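Local coordinates for oligopeptide-binding protein AppA (Bacillus subtilis, PDB 1XOC) that binds oligopeptides as the solute-binding component of an ABC permease that can replace the Opp system in sporulation and genetic competence, at residues 262-267 / 311-316; 318-323 / 472-477. All blocks are in the same frame, centred on the assembly; numbering follows the deposited sequence.

Interaction 1. Residues 262-267 / 311-316; sequences LALSYV and PESPLS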
ATOM      1  N   LEU A 262      12.775   9.279   2.726  1.00 28.40           N
ATOM      2  CA  LEU A 262      12.466   8.014   2.071  1.00 27.94           C
ATOM      3  C   LEU A 262      11.070   7.530   2.442  1.00 28.04           C
ATOM      4  O   LEU A 262      10.667   7.635   3.585  1.00 27.90           O
ATOM      5  CB  LEU A 262      13.500   6.953   2.444  1.00 28.79           C
ATOM      6  CG  LEU A 262      13.499   5.635   1.648  1.00 29.54           C
ATOM      7  CD1 LEU A 262      13.721   5.777   0.148  1.00 31.74           C
ATOM      8  CD2 LEU A 262      14.576   4.776   2.288  1.00 30.30           C
ATOM      9  N   ALA A 263      10.311   7.092   1.427  1.00 27.19           N
ATOM     10  CA  ALA A 263       8.999   6.434   1.629  1.00 27.69           C
ATOM     11  C   ALA A 263       9.136   4.949   1.941  1.00 28.34           C
ATOM     12  O   ALA A 263      10.107   4.305   1.516  1.00 29.33           O
ATOM     13  CB  ALA A 263       8.137   6.593   0.396  1.00 28.02           C
ATOM     14  N   LEU A 264       8.191   4.394   2.711  1.00 29.28           N
ATOM     15  CA  LEU A 264       8.188   2.946   2.987  1.00 29.45           C
ATOM     16  C   LEU A 264       7.499   2.216   1.823  1.00 30.66           C
ATOM     17  O   LEU A 264       6.361   1.784   1.922  1.00 29.79           O
ATOM     18  CB  LEU A 264       7.508   2.638   4.337  1.00 28.96           C
ATOM     19  CG  LEU A 264       7.670   1.221   4.865  1.00 28.96           C
ATOM     20  CD1 LEU A 264       9.053   1.032   5.443  1.00 28.35           C
ATOM     21  CD2 LEU A 264       6.658   0.944   5.946  1.00 30.39           C
ATOM     22  N   SER A 265       8.212   2.097   0.716  1.00 30.29           N
ATOM     23  CA  SER A 265       7.581   1.767  -0.558  1.00 30.72           C
ATOM     24  C   SER A 265       8.643   1.303  -1.532  1.00 29.93           C
ATOM     25  O   SER A 265       9.846   1.584  -1.362  1.00 29.83           O
ATOM     26  CB  SER A 265       6.901   3.002  -1.111  1.00 31.64           C
ATOM     27  OG  SER A 265       6.442   2.781  -2.426  0.50 37.12           O
ATOM     28  N   TYR A 266       8.190   0.597  -2.574  1.00 29.98           N
ATOM     29  CA  TYR A 266       8.990   0.483  -3.796  1.00 29.35           C
ATOM     30  C   TYR A 266       8.029   0.484  -4.982  1.00 29.88           C
ATOM     31  O   TYR A 266       6.850   0.143  -4.834  1.00 30.45           O
ATOM     32  CB  TYR A 266       9.954  -0.728  -3.809  1.00 29.99           C
ATOM     33  CG  TYR A 266       9.287  -2.087  -3.731  1.00 29.28           C
ATOM     34  CD1 TYR A 266       8.692  -2.682  -4.856  1.00 30.01           C
ATOM     35  CD2 TYR A 266       9.250  -2.785  -2.541  1.00 31.74           C
ATOM     36  CE1 TYR A 266       8.088  -3.924  -4.765  1.00 30.33           C
ATOM     37  CE2 TYR A 266       8.647  -4.030  -2.439  1.00 32.46           C
ATOM     38  CZ  TYR A 266       8.063  -4.591  -3.575  1.00 30.86           C
ATOM     39  OH  TYR A 266       7.459  -5.829  -3.475  1.00 32.49           O
ATOM     40  N   VAL A 267       8.584   0.843  -6.130  1.00 28.43           N
ATOM     41  CA  VAL A 267       7.859   0.856  -7.409  1.00 28.45           C
ATOM     42  C   VAL A 267       8.478  -0.264  -8.239  1.00 28.11           C
ATOM     43  O   VAL A 267       9.685  -0.524  -8.146  1.00 29.35           O
ATOM     44  CB  VAL A 267       7.962   2.247  -8.069  1.00 29.56           C
ATOM     45  CG1 VAL A 267       7.372   2.256  -9.466  1.00 29.22           C
ATOM     46  CG2 VAL A 267       7.259   3.287  -7.175  1.00 31.06           C
ATOM     47  N   PRO A 311      12.789  -6.837  -2.510  1.00 32.70           N
ATOM     48  CA  PRO A 311      11.379  -6.530  -2.227  1.00 33.08           C
ATOM     49  C   PRO A 311      11.137  -6.051  -0.790  1.00 33.36           C
ATOM     50  O   PRO A 311      10.237  -6.537  -0.092  1.00 34.82           O
ATOM     51  CB  PRO A 311      10.690  -7.883  -2.497  1.00 34.08           C
ATOM     52  CG  PRO A 311      11.689  -8.859  -2.099  1.00 34.05           C
ATOM     53  CD  PRO A 311      13.011  -8.293  -2.553  1.00 32.92           C
ATOM     54  N   GLU A 312      11.926  -5.087  -0.348  1.00 31.85           N
ATOM     55  CA  GLU A 312      11.774  -4.539   1.003  1.00 31.21           C
ATOM     56  C   GLU A 312      12.392  -3.155   1.018  1.00 30.25           C
ATOM     57  O   GLU A 312      13.281  -2.854   0.237  1.00 30.52           O
ATOM     58  CB  GLU A 312      12.459  -5.434   2.030  1.00 31.68           C
ATOM     59  CG  GLU A 312      12.228  -5.009   3.512  1.00 32.36           C
ATOM     60  CD  GLU A 312      10.742  -4.785   3.861  1.00 36.42           C
ATOM     61  OE1 GLU A 312      10.294  -3.613   3.871  1.00 36.08           O
ATOM     62  OE2 GLU A 312      10.037  -5.793   4.124  1.00 40.75           O
ATOM     63  N   SER A 313      11.890  -2.298   1.890  1.00 29.90           N
ATOM     64  CA  SER A 313      12.388  -0.936   1.982  1.00 29.22           C
ATOM     65  C   SER A 313      13.657  -0.901   2.828  1.00 28.47           C
ATOM     66  O   SER A 313      13.742  -1.581   3.867  1.00 27.85           O
ATOM     67  CB  SER A 313      11.356  -0.079   2.688  1.00 29.98           C
ATOM     68  OG  SER A 313      11.840   1.211   2.872  1.00 28.73           O
ATOM     69  N   PRO A 314      14.651  -0.082   2.419  1.00 27.94           N
ATOM     70  CA  PRO A 314      15.817   0.184   3.290  1.00 27.75           C
ATOM     71  C   PRO A 314      15.481   0.677   4.693  1.00 28.34           C
ATOM     72  O   PRO A 314      16.337   0.583   5.567  1.00 26.37           O
ATOM     73  CB  PRO A 314      16.601   1.240   2.512  1.00 27.67           C
ATOM     74  CG  PRO A 314      16.199   1.000   1.077  1.00 28.83           C
ATOM     75  CD  PRO A 314      14.799   0.570   1.122  1.00 28.26           C
ATOM     76  N   LEU A 315      14.268   1.159   4.928  1.00 28.35           N
ATOM     77  CA  LEU A 315      13.840   1.581   6.254  1.00 28.74           C
ATOM     78  C   LEU A 315      13.599   0.400   7.197  1.00 28.91           C
ATOM     79  O   LEU A 315      13.547   0.571   8.414  1.00 30.77           O
ATOM     80  CB  LEU A 315      12.566   2.454   6.182  1.00 29.08           C
ATOM     81  CG  LEU A 315      12.719   3.821   5.505  1.00 30.29           C
ATOM     82  CD1 LEU A 315      11.391   4.503   5.424  1.00 30.36           C
ATOM     83  CD2 LEU A 315      13.696   4.666   6.288  1.00 29.01           C
ATOM     84  N   SER A 316      13.400  -0.784   6.637  1.00 28.37           N
ATOM     85  CA  SER A 316      12.999  -1.925   7.424  1.00 28.95           C
ATOM     86  C   SER A 316      14.178  -2.485   8.205  1.00 28.69           C
ATOM     87  O   SER A 316      15.290  -2.643   7.672  1.00 28.63           O
ATOM     88  CB  SER A 316      12.465  -3.026   6.537  1.00 30.04           C
ATOM     89  OG  SER A 316      12.187  -4.168   7.328  1.00 29.76           O
TER
HETATM   90  O   HOH W   1      11.765   2.437   0.553  1.00 20.06           O
HETATM   91  O   HOH W   2       7.434  -6.864  -0.912  1.00 25.86           O

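Interaction 2. Residues 318-323 / 472-477; sequences NYPKDI and QIYQKI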
ATOM      1  N   ASN A 318      14.442  -5.422   8.677  1.00 29.24           N
ATOM      2  CA  ASN A 318      14.706  -6.702   8.032  1.00 29.50           C
ATOM      3  C   ASN A 318      15.455  -6.569   6.714  1.00 30.09           C
ATOM      4  O   ASN A 318      15.723  -7.571   6.049  1.00 31.56           O
ATOM      5  CB  ASN A 318      13.386  -7.422   7.781  1.00 30.25           C
ATOM      6  CG  ASN A 318      13.547  -8.924   7.664  1.00 30.34           C
ATOM      7  OD1 ASN A 318      14.374  -9.536   8.337  1.00 33.54           O
ATOM      8  ND2 ASN A 318      12.752  -9.527   6.793  1.00 34.39           N
ATOM      9  N   TYR A 319      15.749  -5.341   6.305  1.00 30.19           N
ATOM     10  CA  TYR A 319      16.399  -5.126   5.031  1.00 30.44           C
ATOM     11  C   TYR A 319      17.792  -5.706   5.159  1.00 30.67           C
ATOM     12  O   TYR A 319      18.496  -5.404   6.132  1.00 30.83           O
ATOM     13  CB  TYR A 319      16.436  -3.647   4.686  1.00 31.55           C
ATOM     14  CG  TYR A 319      16.939  -3.348   3.276  1.00 30.41           C
ATOM     15  CD1 TYR A 319      18.292  -3.094   3.041  1.00 32.83           C
ATOM     16  CD2 TYR A 319      16.077  -3.338   2.187  1.00 30.30           C
ATOM     17  CE1 TYR A 319      18.749  -2.820   1.755  1.00 33.37           C
ATOM     18  CE2 TYR A 319      16.527  -3.048   0.922  1.00 32.07           C
ATOM     19  CZ  TYR A 319      17.852  -2.791   0.708  1.00 34.00           C
ATOM     20  OH  TYR A 319      18.289  -2.511  -0.582  1.00 34.68           O
ATOM     21  N   PRO A 320      18.186  -6.569   4.209  1.00 29.82           N
ATOM     22  CA  PRO A 320      19.436  -7.302   4.327  1.00 30.35           C
ATOM     23  C   PRO A 320      20.627  -6.423   3.993  1.00 30.40           C
ATOM     24  O   PRO A 320      20.819  -6.064   2.839  1.00 31.54           O
ATOM     25  CB  PRO A 320      19.262  -8.430   3.317  1.00 29.64           C
ATOM     26  CG  PRO A 320      18.393  -7.868   2.293  1.00 29.51           C
ATOM     27  CD  PRO A 320      17.466  -6.919   2.977  1.00 29.40           C
ATOM     28  N   LYS A 321      21.412  -6.093   5.006  1.00 31.84           N
ATOM     29  CA  LYS A 321      22.528  -5.169   4.871  1.00 32.16           C
ATOM     30  C   LYS A 321      23.690  -5.728   4.033  1.00 32.78           C
ATOM     31  O   LYS A 321      24.357  -4.985   3.307  1.00 32.60           O
ATOM     32  CB  LYS A 321      23.023  -4.800   6.269  1.00 32.49           C
ATOM     33  CG  LYS A 321      23.898  -3.560   6.327  1.00 32.85           C
ATOM     34  CD  LYS A 321      23.599  -2.725   7.568  1.00 32.69           C
ATOM     35  CE  LYS A 321      22.211  -2.081   7.514  1.00 33.03           C
ATOM     36  NZ  LYS A 321      22.057  -1.064   8.597  1.00 33.41           N
ATOM     37  N   ASP A 322      23.907  -7.039   4.118  1.00 33.19           N
ATOM     38  CA  ASP A 322      25.124  -7.673   3.597  1.00 33.40           C
ATOM     39  C   ASP A 322      24.834  -8.879   2.695  1.00 33.48           C
ATOM     40  O   ASP A 322      25.538  -9.891   2.757  1.00 34.03           O
ATOM     41  CB  ASP A 322      26.017  -8.097   4.778  1.00 33.76           C
ATOM     42  CG  ASP A 322      25.252  -8.893   5.845  1.00 34.75           C
ATOM     43  OD1 ASP A 322      25.898  -9.611   6.640  1.00 35.26           O
ATOM     44  OD2 ASP A 322      24.000  -8.796   5.878  1.00 36.47           O
ATOM     45  N   ILE A 323      23.815  -8.753   1.851  1.00 33.21           N
ATOM     46  CA  ILE A 323      23.381  -9.826   0.956  1.00 32.88           C
ATOM     47  C   ILE A 323      23.790  -9.509  -0.493  1.00 32.89           C
ATOM     48  O   ILE A 323      23.646  -8.373  -0.961  1.00 32.45           O
ATOM     49  CB  ILE A 323      21.836 -10.011   1.062  1.00 32.66           C
ATOM     50  CG1 ILE A 323      21.398 -11.388   0.593  1.00 32.50           C
ATOM     51  CG2 ILE A 323      21.069  -8.931   0.269  1.00 32.43           C
ATOM     52  CD1 ILE A 323      19.884 -11.512   0.498  1.00 32.36           C
ATOM     53  N   GLN A 472      17.469 -15.957   2.564  1.00 32.17           N
ATOM     54  CA  GLN A 472      17.142 -16.982   1.580  1.00 32.31           C
ATOM     55  C   GLN A 472      15.899 -16.652   0.775  1.00 31.79           C
ATOM     56  O   GLN A 472      15.829 -16.967  -0.398  1.00 31.96           O
ATOM     57  CB  GLN A 472      16.912 -18.327   2.257  1.00 32.31           C
ATOM     58  CG  GLN A 472      18.110 -18.884   2.948  1.00 33.40           C
ATOM     59  CD  GLN A 472      17.823 -20.247   3.532  1.00 34.17           C
ATOM     60  OE1 GLN A 472      17.422 -21.166   2.811  1.00 37.81           O
ATOM     61  NE2 GLN A 472      18.021 -20.392   4.841  1.00 37.02           N
ATOM     62  N   ILE A 473      14.901 -16.058   1.415  1.00 31.33           N
ATOM     63  CA  ILE A 473      13.655 -15.697   0.728  1.00 31.86           C
ATOM     64  C   ILE A 473      13.935 -14.592  -0.290  1.00 31.92           C
ATOM     65  O   ILE A 473      13.513 -14.674  -1.439  1.00 32.30           O
ATOM     66  CB  ILE A 473      12.567 -15.275   1.734  1.00 31.52           C
ATOM     67  CG1 ILE A 473      12.100 -16.481   2.535  1.00 31.01           C
ATOM     68  CG2 ILE A 473      11.367 -14.672   1.015  1.00 32.07           C
ATOM     69  CD1 ILE A 473      11.337 -16.143   3.834  1.00 31.69           C
ATOM     70  N   TYR A 474      14.658 -13.565   0.133  1.00 31.78           N
ATOM     71  CA  TYR A 474      15.096 -12.516  -0.782  1.00 31.44           C
ATOM     72  C   TYR A 474      15.874 -13.054  -1.979  1.00 31.69           C
ATOM     73  O   TYR A 474      15.648 -12.622  -3.103  1.00 32.15           O
ATOM     74  CB  TYR A 474      15.955 -11.512  -0.028  1.00 31.69           C
ATOM     75  CG  TYR A 474      15.211 -10.708   1.003  1.00 30.61           C
ATOM     76  CD1 TYR A 474      15.824 -10.357   2.190  1.00 33.45           C
ATOM     77  CD2 TYR A 474      13.909 -10.248   0.774  1.00 33.51           C
ATOM     78  CE1 TYR A 474      15.165  -9.607   3.128  1.00 33.07           C
ATOM     79  CE2 TYR A 474      13.244  -9.500   1.713  1.00 32.87           C
ATOM     80  CZ  TYR A 474      13.886  -9.168   2.870  1.00 33.19           C
ATOM     81  OH  TYR A 474      13.248  -8.437   3.808  1.00 33.66           O
ATOM     82  N   GLN A 475      16.796 -13.988  -1.750  1.00 31.40           N
ATOM     83  CA  GLN A 475      17.514 -14.616  -2.855  1.00 31.43           C
ATOM     84  C   GLN A 475      16.573 -15.244  -3.870  1.00 31.33           C
ATOM     85  O   GLN A 475      16.761 -15.085  -5.063  1.00 31.93           O
ATOM     86  CB  GLN A 475      18.486 -15.693  -2.357  1.00 31.59           C
ATOM     87  CG  GLN A 475      19.746 -15.144  -1.733  1.00 32.72           C
ATOM     88  CD  GLN A 475      20.697 -14.503  -2.723  1.00 33.51           C
ATOM     89  OE1 GLN A 475      21.639 -13.823  -2.318  1.00 34.13           O
ATOM     90  NE2 GLN A 475      20.466 -14.715  -4.018  1.00 33.85           N
ATOM     91  N   LYS A 476      15.597 -16.003  -3.393  1.00 31.05           N
ATOM     92  CA  LYS A 476      14.681 -16.703  -4.292  1.00 31.34           C
ATOM     93  C   LYS A 476      13.804 -15.722  -5.068  1.00 30.71           C
ATOM     94  O   LYS A 476      13.623 -15.878  -6.268  1.00 30.21           O
ATOM     95  CB  LYS A 476      13.824 -17.717  -3.537  1.00 31.16           C
ATOM     96  CG  LYS A 476      14.636 -18.910  -3.035  1.00 32.39           C
ATOM     97  CD  LYS A 476      13.770 -20.131  -2.745  1.00 33.09           C
ATOM     98  CE  LYS A 476      14.620 -21.354  -2.413  1.00 32.47           C
ATOM     99  NZ  LYS A 476      15.414 -21.872  -3.575  1.00 33.82           N
ATOM    100  N   ILE A 477      13.275 -14.712  -4.394  1.00 31.19           N
ATOM    101  CA  ILE A 477      12.451 -13.713  -5.087  1.00 31.21           C
ATOM    102  C   ILE A 477      13.286 -12.950  -6.115  1.00 31.40           C
ATOM    103  O   ILE A 477      12.867 -12.748  -7.257  1.00 31.14           O
ATOM    104  CB  ILE A 477      11.762 -12.763  -4.083  1.00 31.02           C
ATOM    105  CG1 ILE A 477      10.776 -13.569  -3.247  1.00 31.81           C
ATOM    106  CG2 ILE A 477      11.029 -11.612  -4.807  1.00 31.93           C
ATOM    107  CD1 ILE A 477      10.281 -12.892  -2.016  1.00 32.06           C
TER

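Interaction 1. Residues 262-267 / 311-316
L262 lays its CD2 methyl over the side chain of L315, 3.8 Å from that residue's CG, and the two leucine side chains run antiparallel past one another. The same methyl also reaches CB of P314, whose side chain lies across L262 roughly perpendicular to it. L264 adds a second apolar touch. Its chi1 of -169° swings CG away from the backbone N; its CD1 comes within 3.8 Å of S313 CB and also meets L315 CB. Leucine suits both places because a branched apolar end can meet two neighbours of the turn from S313 to S316 with one methyl. That turn is of type I and carries an ST turn, in which S313 OG accepts from L315 N at 3.2 Å. The serine hydroxyl is used twice, because it also donates to a water at 2.6 Å between OG and the water oxygen. This water donates in turn to the carbonyl oxygens of A263 and S265. Farther along the strand, Y266 CE2 lies 3.6 Å from P311 C, the ring oblique to that backbone. A second water, in the plane of the ring at its edge, has its oxygen 2.8 Å from Y266 OH and donates to P311 O. F485 meets the tyrosine ring edge-to-face, while A263, S265 and V267 pack on an aromatic side chain of the bound peptide. No direct hydrogen bond crosses between the segments: apolar contact joins the loop to the peptide-lining strand, and the polar links run through the two waters.

Interaction 2. Residues 318-323 / 472-477
The Y474 ring has N318 O at its edge, in the plane of the ring, while CD of P320 approaches obliquely, 3.5 Å from CE1. P320 CG lies almost as near, at 3.6 Å from Y474 CD1, so two proline ring carbons, CD and CG, meet the CE1-CD1 bond of the tyrosine. The proline also touches its chain neighbour: its CD rests 3.6 Å above the plane of the Y319 ring, offset toward the rim. Proline suits this position because its compact ring can touch two aromatic neighbours. The tyrosine hydroxyl makes a weak hydrogen bond to N318 O, with 3.4 Å between OH and O, and N318 ND2 also lies 3.2 Å from that OH; the amide and ring planes are 49° apart. The other end of the amide, OD1, is held by the hydroxyl of S467, about two turns earlier in the same helix, which helps to place the asparagine beside the tyrosine. Nearer the helix backbone, I323 extends its CD1 to 4.0 Å from Y474 CB, the two side chains roughly perpendicular. Its chain is stretched out, with CG1 anti to the backbone N (chi1 -159°), and the I323 side chain passes the bent side chain of Q475, pointing the opposite way. Thus tyrosine supplies both a broad apolar surface for P320 and a polar tip for N318. The arrangement is loop-on-helix packing within a periplasmic-binding-protein fold of solute-binding family 5: the irregular segment between strand 306-307 and helix 332-341 lies against helix 463-480 chiefly around the buried Y474.

Overall arrangement
From the N terminus, the chain passes along strand 265-271, through helices 281-289 and 293-300 and strand 306-307, and returns at 311-316, where interaction 1 closes a loop of 43 intervening residues. Interaction 2 opens only two residues later, at N318, and closes at helix 463-480 after 148 intervening residues, so the two contacts follow in series and neither nest nor cross. The single loop between strand 306-307 and helix 332-341 thereby touches the peptide-lining strand with its first part and the helix with its second. The contacts also meet directly: Y319 packs on the backbone of E312 and S313, and E312 CB touches Y474 OH.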